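Long-range contacts in DraIII (Deinococcus radiophilus, PDB 4L0K), which cleaves DNA at specific sites as a type II restriction endonuclease, probably through a nuclease domain of the beta-beta-alpha-metal type: residues E2-V8 with H20-L26; S114-V118 with H189-V194; R120-W124 with Y142-G148. One frame throughout, in Å; residues are numbered along the deposited sequence.

Interaction 1: residues E2-V8 with H20-L26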
loop_
_atom_site.group_PDB
_atom_site.type_symbol
_atom_site.label_atom_id
_atom_site.label_comp_id
_atom_site.label_asym_id
_atom_site.label_seq_id
_atom_site.Cartn_x
_atom_site.Cartn_y
_atom_site.Cartn_z
ATOM N N GLU A 2 -10.124 32.789 21.670
ATOM C CA GLU A 2 -11.399 32.711 20.973
ATOM C C GLU A 2 -11.161 33.176 19.537
ATOM O O GLU A 2 -10.453 34.162 19.309
ATOM C CB GLU A 2 -12.439 33.607 21.658
ATOM C CG GLU A 2 -13.865 33.059 21.649
ATOM C CD GLU A 2 -14.095 32.018 22.737
ATOM O OE1 GLU A 2 -14.037 30.798 22.439
ATOM O OE2 GLU A 2 -14.331 32.421 23.899
ATOM N N LEU A 3 -11.744 32.471 18.574
ATOM C CA LEU A 3 -11.510 32.771 17.160
ATOM C C LEU A 3 -12.600 33.664 16.543
ATOM O O LEU A 3 -13.737 33.650 17.013
ATOM C CB LEU A 3 -11.395 31.471 16.365
ATOM C CG LEU A 3 -10.294 30.489 16.772
ATOM C CD1 LEU A 3 -10.405 29.223 15.944
ATOM C CD2 LEU A 3 -8.910 31.114 16.632
ATOM N N CYS A 4 -12.225 34.433 15.511
ATOM C CA CYS A 4 -13.128 35.280 14.714
ATOM C C CYS A 4 -14.398 34.495 14.399
ATOM O O CYS A 4 -15.480 34.816 14.896
ATOM C CB CYS A 4 -12.406 35.727 13.414
ATOM S SG CYS A 4 -13.150 37.011 12.260
ATOM N N HIS A 5 -14.246 33.433 13.610
ATOM C CA HIS A 5 -15.371 32.609 13.153
ATOM C C HIS A 5 -16.386 33.340 12.266
ATOM O O HIS A 5 -17.414 32.767 11.897
ATOM C CB HIS A 5 -16.076 31.897 14.316
ATOM C CG HIS A 5 -15.530 30.532 14.607
ATOM N ND1 HIS A 5 -14.272 30.134 14.208
ATOM C CD2 HIS A 5 -16.078 29.469 15.241
ATOM C CE1 HIS A 5 -14.065 28.886 14.590
ATOM N NE2 HIS A 5 -15.147 28.459 15.217
ATOM N N LYS A 6 -16.099 34.591 11.914
ATOM C CA LYS A 6 -16.924 35.294 10.923
ATOM C C LYS A 6 -16.801 34.612 9.557
ATOM O O LYS A 6 -15.734 34.107 9.208
ATOM C CB LYS A 6 -16.545 36.783 10.831
ATOM C CG LYS A 6 -16.969 37.616 12.053
ATOM C CD LYS A 6 -17.156 39.097 11.714
ATOM C CE LYS A 6 -15.831 39.833 11.574
ATOM N NZ LYS A 6 -16.047 41.309 11.459
ATOM N N THR A 7 -17.888 34.592 8.791
ATOM C CA THR A 7 -17.892 33.957 7.471
ATOM C C THR A 7 -16.878 34.582 6.508
ATOM O O THR A 7 -16.850 35.792 6.321
ATOM C CB THR A 7 -19.290 33.987 6.849
ATOM O OG1 THR A 7 -20.211 33.343 7.736
ATOM C CG2 THR A 7 -19.310 33.269 5.504
ATOM N N VAL A 8 -16.027 33.746 5.921
ATOM C CA VAL A 8 -14.995 34.228 5.010
ATOM C C VAL A 8 -15.512 34.210 3.575
ATOM O O VAL A 8 -15.973 33.169 3.088
ATOM C CB VAL A 8 -13.688 33.388 5.108
ATOM C CG1 VAL A 8 -12.708 33.775 4.003
ATOM C CG2 VAL A 8 -13.029 33.544 6.483
ATOM N N HIS A 20 -17.158 29.210 5.102
ATOM C CA HIS A 20 -15.772 29.093 5.533
ATOM C C HIS A 20 -15.597 30.096 6.677
ATOM O O HIS A 20 -16.172 31.188 6.630
ATOM C CB HIS A 20 -14.820 29.406 4.375
ATOM C CG HIS A 20 -14.960 28.470 3.215
ATOM N ND1 HIS A 20 -14.103 27.410 3.004
ATOM C CD2 HIS A 20 -15.880 28.415 2.222
ATOM C CE1 HIS A 20 -14.480 26.750 1.922
ATOM N NE2 HIS A 20 -15.559 27.337 1.431
ATOM N N LYS A 21 -14.826 29.741 7.702
ATOM C CA LYS A 21 -14.784 30.578 8.897
ATOM C C LYS A 21 -13.453 31.287 9.130
ATOM O O LYS A 21 -12.395 30.764 8.798
ATOM C CB LYS A 21 -15.182 29.773 10.138
ATOM C CG LYS A 21 -16.453 28.938 9.972
ATOM C CD LYS A 21 -16.780 28.222 11.283
ATOM C CE LYS A 21 -17.618 26.959 11.074
ATOM N NZ LYS A 21 -17.754 26.169 12.349
ATOM N N CYS A 22 -13.535 32.488 9.699
ATOM C CA CYS A 22 -12.376 33.283 10.118
ATOM C C CYS A 22 -11.591 32.488 11.172
ATOM O O CYS A 22 -12.176 31.982 12.130
ATOM C CB CYS A 22 -12.896 34.607 10.707
ATOM S SG CYS A 22 -11.793 36.024 11.046
ATOM N N GLN A 23 -10.280 32.363 11.005
ATOM C CA GLN A 23 -9.499 31.673 12.025
ATOM C C GLN A 23 -8.525 32.618 12.741
ATOM O O GLN A 23 -7.667 32.174 13.510
ATOM C CB GLN A 23 -8.792 30.438 11.436
ATOM C CG GLN A 23 -9.745 29.441 10.748
ATOM C CD GLN A 23 -10.586 28.646 11.733
ATOM O OE1 GLN A 23 -10.172 28.412 12.865
ATOM N NE2 GLN A 23 -11.769 28.225 11.307
ATOM N N LEU A 24 -8.665 33.918 12.476
ATOM C CA LEU A 24 -7.948 34.957 13.224
ATOM C C LEU A 24 -8.534 35.048 14.624
ATOM O O LEU A 24 -9.685 34.640 14.835
ATOM C CB LEU A 24 -8.086 36.319 12.532
ATOM C CG LEU A 24 -6.986 36.764 11.570
ATOM C CD1 LEU A 24 -5.570 36.426 12.093
ATOM C CD2 LEU A 24 -7.216 36.175 10.200
ATOM N N PRO A 25 -7.752 35.559 15.593
ATOM C CA PRO A 25 -8.279 35.796 16.948
ATOM C C PRO A 25 -9.499 36.727 16.927
ATOM O O PRO A 25 -9.548 37.618 16.081
ATOM C CB PRO A 25 -7.107 36.480 17.665
ATOM C CG PRO A 25 -5.897 35.986 16.947
ATOM C CD PRO A 25 -6.319 35.887 15.502
ATOM N N LEU A 26 -10.449 36.512 17.836
ATOM C CA LEU A 26 -11.692 37.289 17.908
ATOM C C LEU A 26 -11.486 38.808 17.805
ATOM O O LEU A 26 -12.263 39.496 17.138
ATOM C CB LEU A 26 -12.457 36.930 19.194
ATOM C CG LEU A 26 -13.895 37.428 19.408
ATOM C CD1 LEU A 26 -14.825 37.036 18.254
ATOM C CD2 LEU A 26 -14.425 36.895 20.733
#
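C4 and C22 meet sulfur to sulfur at the centre of this contact, their SG atoms 2.1 Å apart. In both cysteines SG lies anti to the backbone N (chi1 -171° in C4, -168° in C22), which directs each SG to the other chain segment. Backbone bonds clasp the segments around them. C4 N reaches L24 O at 2.6 Å and points almost straight at it, while L26 N is held by E2 O at 2.8 Å. H5, with positive phi, gives its own N-H to C22 O at 2.9 Å, coming from above the carbonyl plane; its ND1 makes a weak second bond to that oxygen, at the ring edge. C22 N returns a bond of 2.8 Å to K6 O. Beyond K6 the segments run as the short antiparallel hairpin of strands 7-8 and 20-21, with V8 N bonding H20 O. Over one face of the H5 ring lies K21 CD, 4.1 Å from the centroid, as the extended lysine runs on to a salt bridge with D113. L3 CD1 leans on Q23 OE1, which takes a hydrogen bond from R120 NH1. C32 is modelled bonded to both C4 and C22, and H28 touches them. A sulfur takes only one disulfide partner, so the modelled triple pairing is doubtful; three cysteines clustered near H28 would be consistent with a metal site, though this is not established.

Interaction 2: residues S114-V118 with H189-V194; sequences SCIDV and HNAENV
S114 and V118, one turn apart on helix 112-126, face the loop of residues 189-194 that leads into strand 194-198. The backbones come close, with the CA atoms of V118 and A191 4.5 Å apart. The helix side is regular, V118 N bonding back to S114 O. On the other side N190 OD1 accepts the backbone N of N193 at 2.9 Å, an Asx motif that holds the turn through 191-193, whose backbone angles are helical though the regular bonds are missing, and carries the chain round from H189 to V194. No polar bond joins the two segments, so side-chain packing does the work. V118 carries most of it. Its CG1 is anti to the backbone N (chi1 162°), which leaves CG2 standing over the face of the H189 ring, 3.8 Å from the centroid and nearly on the ring normal. The same CG2 lies 3.5 Å from N190 C, so one methyl covers both the imidazole and the start of the loop, while CG1 touches V194 CG2 at 4.1 Å. C115 SG approaches the H189 ring from its edge, 3.9 Å from CD2. Beside them S114 CB rests on H189 O at 3.3 Å, and A191 CB packs on D117 CB. The imidazole is also fixed in rotation from outside: its NE2 is hydrogen-bonded to A56 O near the C-terminal end of helix 46-57 and its ND1 meets H183 NE2 at the end of strand 179-183. The loop connects strands 179-183 and 194-198 and packs that hairpin against helix 112-126, an arrangement consistent with the His-Me finger nuclease core.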
loop_
_atom_site.group_PDB
_atom_site.type_symbol
_atom_site.label_atom_id
_atom_site.label_comp_id
_atom_site.label_asym_id
_atom_site.label_seq_id
_atom_site.Cartn_x
_atom_site.Cartn_y
_atom_site.Cartn_z
ATOM N N SER A 114 -12.698 20.291 12.478
ATOM C CA SER A 114 -11.640 19.281 12.601
ATOM C C SER A 114 -10.608 19.433 11.492
ATOM O O SER A 114 -9.400 19.396 11.756
ATOM C CB SER A 114 -12.224 17.870 12.547
ATOM O OG SER A 114 -13.088 17.636 13.641
ATOM N N CYS A 115 -11.092 19.596 10.257
ATOM C CA CYS A 115 -10.216 19.823 9.113
ATOM C C CYS A 115 -9.325 21.038 9.334
ATOM O O CYS A 115 -8.110 20.979 9.093
ATOM C CB CYS A 115 -11.021 19.955 7.823
ATOM S SG CYS A 115 -11.904 18.429 7.411
ATOM N N ILE A 116 -9.913 22.122 9.835
ATOM C CA ILE A 116 -9.106 23.309 10.137
ATOM C C ILE A 116 -8.082 23.038 11.259
ATOM O O ILE A 116 -6.916 23.436 11.152
ATOM C CB ILE A 116 -9.976 24.573 10.454
ATOM C CG1 ILE A 116 -11.064 24.783 9.394
ATOM C CG2 ILE A 116 -9.103 25.815 10.601
ATOM C CD1 ILE A 116 -10.558 24.829 7.986
ATOM N N ASP A 117 -8.517 22.357 12.318
ATOM C CA ASP A 117 -7.623 21.907 13.400
ATOM C C ASP A 117 -6.388 21.148 12.885
ATOM O O ASP A 117 -5.251 21.486 13.234
ATOM C CB ASP A 117 -8.369 21.012 14.397
ATOM C CG ASP A 117 -9.332 21.780 15.269
ATOM O OD1 ASP A 117 -9.195 23.021 15.348
ATOM O OD2 ASP A 117 -10.221 21.146 15.883
ATOM N N VAL A 118 -6.641 20.129 12.060
ATOM C CA VAL A 118 -5.600 19.354 11.387
ATOM C C VAL A 118 -4.640 20.256 10.600
ATOM O O VAL A 118 -3.413 20.125 10.739
ATOM C CB VAL A 118 -6.220 18.274 10.454
ATOM C CG1 VAL A 118 -5.201 17.772 9.419
ATOM C CG2 VAL A 118 -6.819 17.110 11.284
ATOM N N HIS A 189 -9.687 12.096 12.225
ATOM C CA HIS A 189 -9.161 13.297 11.602
ATOM C C HIS A 189 -9.255 14.490 12.548
ATOM O O HIS A 189 -10.217 15.257 12.507
ATOM C CB HIS A 189 -9.905 13.553 10.287
ATOM C CG HIS A 189 -9.177 14.449 9.337
ATOM N ND1 HIS A 189 -7.994 14.091 8.728
ATOM C CD2 HIS A 189 -9.479 15.687 8.877
ATOM C CE1 HIS A 189 -7.589 15.076 7.945
ATOM N NE2 HIS A 189 -8.472 16.056 8.019
ATOM N N ASN A 190 -8.252 14.634 13.410
ATOM C CA ASN A 190 -8.162 15.778 14.319
ATOM C C ASN A 190 -6.711 16.155 14.615
ATOM O O ASN A 190 -5.786 15.442 14.216
ATOM C CB ASN A 190 -8.924 15.508 15.617
ATOM C CG ASN A 190 -8.421 14.274 16.355
ATOM O OD1 ASN A 190 -7.218 14.047 16.480
ATOM N ND2 ASN A 190 -9.347 13.478 16.856
ATOM N N ALA A 191 -6.513 17.268 15.318
ATOM C CA ALA A 191 -5.171 17.774 15.593
ATOM C C ALA A 191 -4.279 16.758 16.284
ATOM O O ALA A 191 -3.106 16.628 15.942
ATOM C CB ALA A 191 -5.232 19.041 16.427
ATOM N N GLU A 192 -4.842 16.051 17.254
ATOM C CA GLU A 192 -4.056 15.220 18.143
ATOM C C GLU A 192 -3.551 14.000 17.392
ATOM O O GLU A 192 -2.439 13.537 17.620
ATOM C CB GLU A 192 -4.894 14.791 19.359
ATOM C CG GLU A 192 -4.115 14.036 20.443
ATOM C CD GLU A 192 -3.893 12.563 20.110
ATOM O OE1 GLU A 192 -4.850 11.909 19.635
ATOM O OE2 GLU A 192 -2.761 12.062 20.309
ATOM N N ASN A 193 -4.379 13.504 16.487
ATOM C CA ASN A 193 -4.119 12.250 15.811
ATOM C C ASN A 193 -3.205 12.365 14.592
ATOM O O ASN A 193 -2.799 11.345 14.038
ATOM C CB ASN A 193 -5.445 11.601 15.402
ATOM C CG ASN A 193 -5.289 10.134 15.034
ATOM O OD1 ASN A 193 -4.642 9.371 15.751
ATOM N ND2 ASN A 193 -5.857 9.742 13.893
ATOM N N VAL A 194 -2.876 13.583 14.154
ATOM C CA VAL A 194 -2.143 13.695 12.883
ATOM C C VAL A 194 -0.689 14.107 13.001
ATOM O O VAL A 194 -0.284 14.720 13.989
ATOM C CB VAL A 194 -2.840 14.606 11.845
ATOM C CG1 VAL A 194 -4.149 13.973 11.397
ATOM C CG2 VAL A 194 -3.039 16.033 12.408
#

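Interaction 3: residues R120-W124 with Y142-G148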
loop_
_atom_site.group_PDB
_atom_site.type_symbol
_atom_site.label_atom_id
_atom_site.label_comp_id
_atom_site.label_asym_id
_atom_site.label_seq_id
_atom_site.Cartn_x
_atom_site.Cartn_y
_atom_site.Cartn_z
ATOM N N ARG A 120 -3.987 23.310 11.241
ATOM C CA ARG A 120 -3.188 24.065 12.213
ATOM C C ARG A 120 -2.046 23.207 12.788
ATOM O O ARG A 120 -0.904 23.662 12.925
ATOM C CB ARG A 120 -4.068 24.607 13.340
ATOM C CG ARG A 120 -4.419 26.088 13.234
ATOM C CD ARG A 120 -5.205 26.544 14.470
ATOM N NE ARG A 120 -6.448 25.792 14.612
ATOM C CZ ARG A 120 -7.653 26.281 14.338
ATOM N NH1 ARG A 120 -7.787 27.537 13.917
ATOM N NH2 ARG A 120 -8.726 25.519 14.488
ATOM N N LYS A 121 -2.368 21.955 13.092
ATOM C CA LYS A 121 -1.414 21.035 13.694
ATOM C C LYS A 121 -0.249 20.808 12.761
ATOM O O LYS A 121 0.902 20.879 13.159
ATOM C CB LYS A 121 -2.087 19.699 13.989
ATOM C CG LYS A 121 -1.124 18.644 14.501
ATOM C CD LYS A 121 -0.504 19.032 15.844
ATOM C CE LYS A 121 0.443 17.948 16.328
ATOM N NZ LYS A 121 -0.246 16.629 16.470
ATOM N N LEU A 122 -0.581 20.536 11.508
ATOM C CA LEU A 122 0.394 20.241 10.480
ATOM C C LEU A 122 1.301 21.439 10.195
ATOM O O LEU A 122 2.495 21.262 9.921
ATOM C CB LEU A 122 -0.342 19.804 9.212
ATOM C CG LEU A 122 -0.391 18.317 8.877
ATOM C CD1 LEU A 122 -0.057 17.423 10.063
ATOM C CD2 LEU A 122 -1.730 17.950 8.284
ATOM N N THR A 123 0.745 22.653 10.251
ATOM C CA THR A 123 1.588 23.852 10.132
ATOM C C THR A 123 2.567 23.970 11.311
ATOM O O THR A 123 3.757 24.348 11.160
ATOM C CB THR A 123 0.738 25.144 10.067
ATOM O OG1 THR A 123 -0.299 24.985 9.093
ATOM C CG2 THR A 123 1.611 26.335 9.697
ATOM N N TRP A 124 2.049 23.662 12.491
ATOM C CA TRP A 124 2.863 23.694 13.700
ATOM C C TRP A 124 4.026 22.685 13.602
ATOM O O TRP A 124 5.171 23.006 13.946
ATOM C CB TRP A 124 1.977 23.430 14.920
ATOM C CG TRP A 124 2.688 23.406 16.255
ATOM C CD1 TRP A 124 3.064 24.488 17.009
ATOM C CD2 TRP A 124 3.061 22.241 17.011
ATOM N NE1 TRP A 124 3.658 24.069 18.172
ATOM C CE2 TRP A 124 3.671 22.700 18.203
ATOM C CE3 TRP A 124 2.949 20.860 16.789
ATOM C CZ2 TRP A 124 4.183 21.819 19.173
ATOM C CZ3 TRP A 124 3.445 19.978 17.760
ATOM C CH2 TRP A 124 4.055 20.469 18.941
ATOM N N TYR A 142 0.408 32.302 17.624
ATOM C CA TYR A 142 -0.898 31.732 17.339
ATOM C C TYR A 142 -0.871 30.193 17.436
ATOM O O TYR A 142 -1.683 29.587 18.151
ATOM C CB TYR A 142 -1.320 32.177 15.944
ATOM C CG TYR A 142 -2.599 31.568 15.427
ATOM C CD1 TYR A 142 -3.808 32.243 15.556
ATOM C CD2 TYR A 142 -2.594 30.339 14.765
ATOM C CE1 TYR A 142 -4.973 31.707 15.064
ATOM C CE2 TYR A 142 -3.760 29.792 14.272
ATOM C CZ TYR A 142 -4.945 30.486 14.422
ATOM O OH TYR A 142 -6.107 29.951 13.931
ATOM N N LEU A 143 0.060 29.564 16.719
ATOM C CA LEU A 143 0.170 28.099 16.738
ATOM C C LEU A 143 0.623 27.562 18.100
ATOM O O LEU A 143 0.088 26.559 18.583
ATOM C CB LEU A 143 1.087 27.601 15.609
ATOM C CG LEU A 143 0.490 27.877 14.225
ATOM C CD1 LEU A 143 1.489 27.616 13.122
ATOM C CD2 LEU A 143 -0.793 27.062 14.007
ATOM N N GLU A 144 1.595 28.237 18.716
ATOM C CA GLU A 144 2.078 27.855 20.045
ATOM C C GLU A 144 0.981 27.920 21.093
ATOM O O GLU A 144 0.960 27.130 22.036
ATOM C CB GLU A 144 3.271 28.704 20.469
ATOM C CG GLU A 144 4.597 28.173 19.938
ATOM C CD GLU A 144 5.779 28.974 20.426
ATOM O OE1 GLU A 144 6.932 28.505 20.267
ATOM O OE2 GLU A 144 5.541 30.076 20.970
ATOM N N GLU A 145 0.053 28.851 20.909
ATOM C CA GLU A 145 -1.095 28.956 21.799
ATOM C C GLU A 145 -1.939 27.685 21.741
ATOM O O GLU A 145 -2.510 27.260 22.748
ATOM C CB GLU A 145 -1.941 30.166 21.427
ATOM C CG GLU A 145 -3.312 30.164 22.055
ATOM C CD GLU A 145 -3.575 31.405 22.877
ATOM O OE1 GLU A 145 -2.613 32.161 23.134
ATOM O OE2 GLU A 145 -4.743 31.620 23.264
ATOM N N PHE A 146 -2.010 27.074 20.560
ATOM C CA PHE A 146 -2.799 25.864 20.383
ATOM C C PHE A 146 -2.070 24.609 20.839
ATOM O O PHE A 146 -2.666 23.739 21.482
ATOM C CB PHE A 146 -3.190 25.686 18.919
ATOM C CG PHE A 146 -4.354 26.527 18.486
ATOM C CD1 PHE A 146 -4.149 27.766 17.906
ATOM C CD2 PHE A 146 -5.652 26.071 18.640
ATOM C CE1 PHE A 146 -5.211 28.531 17.492
ATOM C CE2 PHE A 146 -6.721 26.840 18.229
ATOM C CZ PHE A 146 -6.498 28.072 17.654
ATOM N N PHE A 147 -0.786 24.507 20.500
ATOM C CA PHE A 147 -0.081 23.219 20.649
ATOM C C PHE A 147 1.146 23.201 21.559
ATOM O O PHE A 147 1.737 22.150 21.788
ATOM C CB PHE A 147 0.319 22.678 19.276
ATOM C CG PHE A 147 -0.818 22.614 18.310
ATOM C CD1 PHE A 147 -0.812 23.385 17.155
ATOM C CD2 PHE A 147 -1.909 21.808 18.571
ATOM C CE1 PHE A 147 -1.875 23.327 16.261
ATOM C CE2 PHE A 147 -2.978 21.749 17.677
ATOM C CZ PHE A 147 -2.955 22.507 16.525
ATOM N N GLY A 148 1.539 24.359 22.068
ATOM C CA GLY A 148 2.711 24.423 22.910
ATOM C C GLY A 148 3.916 24.968 22.173
ATOM O O GLY A 148 3.887 25.173 20.958
#
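R120, K121, T123 and W124 pack against one face of helix 137-147 in a helix-helix contact where helix 112-126 crosses it steeply. The short axes approach to 9.9 Å, at a signed angle of -110°. R120 is the knob, seated among Y142, L143, F146 and F147. Its guanidinium lies flat on the F146 ring, planes 8° apart, an off-centre cation-pi contact, while CD sits over the middle of the same ring, 3.7 Å from the centroid. NH1 donates to Y142 OH at 2.9 Å, within the guanidinium plane; Q23 joins both groups, its OE1 bonding R120 NH1 and its O bonding Y142 OH. The F147 ring is sandwiched: K121 CD covers one face, F146 CB the other, and R120 CB meets its edge. F147 CB in turn lies over the face of the W124 five-membered ring, 3.6 Å from its centroid. That indole has CG anti to the backbone N (chi1 179°) and thereby reaches past L143 CB, at its edge, to the helix end, where NE1 bonds G148 O at 3.0 Å. G148 has positive phi, with which the chain leaves the helix. With W124 cut back to an alanine, F147 CB would probably lose its cover and G148 O its indole partner, leaving the helix end freer to move. T123 CG2 packs against L143 CD1, 3.7 Å away. Beyond the pair, R120 NH2 forms a salt bridge with D117 one turn back, L122 turns to strand 194-198 and helix 46-57, and T123 also touches helix 46-57, so helix 112-126 lies between helix 137-147 and those elements.

Overall arrangement
Interaction 1, near the N-terminus, touches both of the others, its centre about 17 Å from that of interaction 2 and about 16 Å from that of interaction 3. Q23 is the clasp: its OE1 lies 2.7 Å from R120 NH1 and its O 2.7 Å from Y142 OH, both probable hydrogen bonds, and its CD packs on I116 CG2. Interactions 2 and 3 share helix 112-126, centres about 11 Å apart, and 3 is nested within the chain loop that 2 closes. K121 NZ links them through A191 O, at 2.9 Å, and V194 O. Both border the hairpin 179-183/194-198 of the probable nuclease core, and interaction 2 includes the loop of that hairpin.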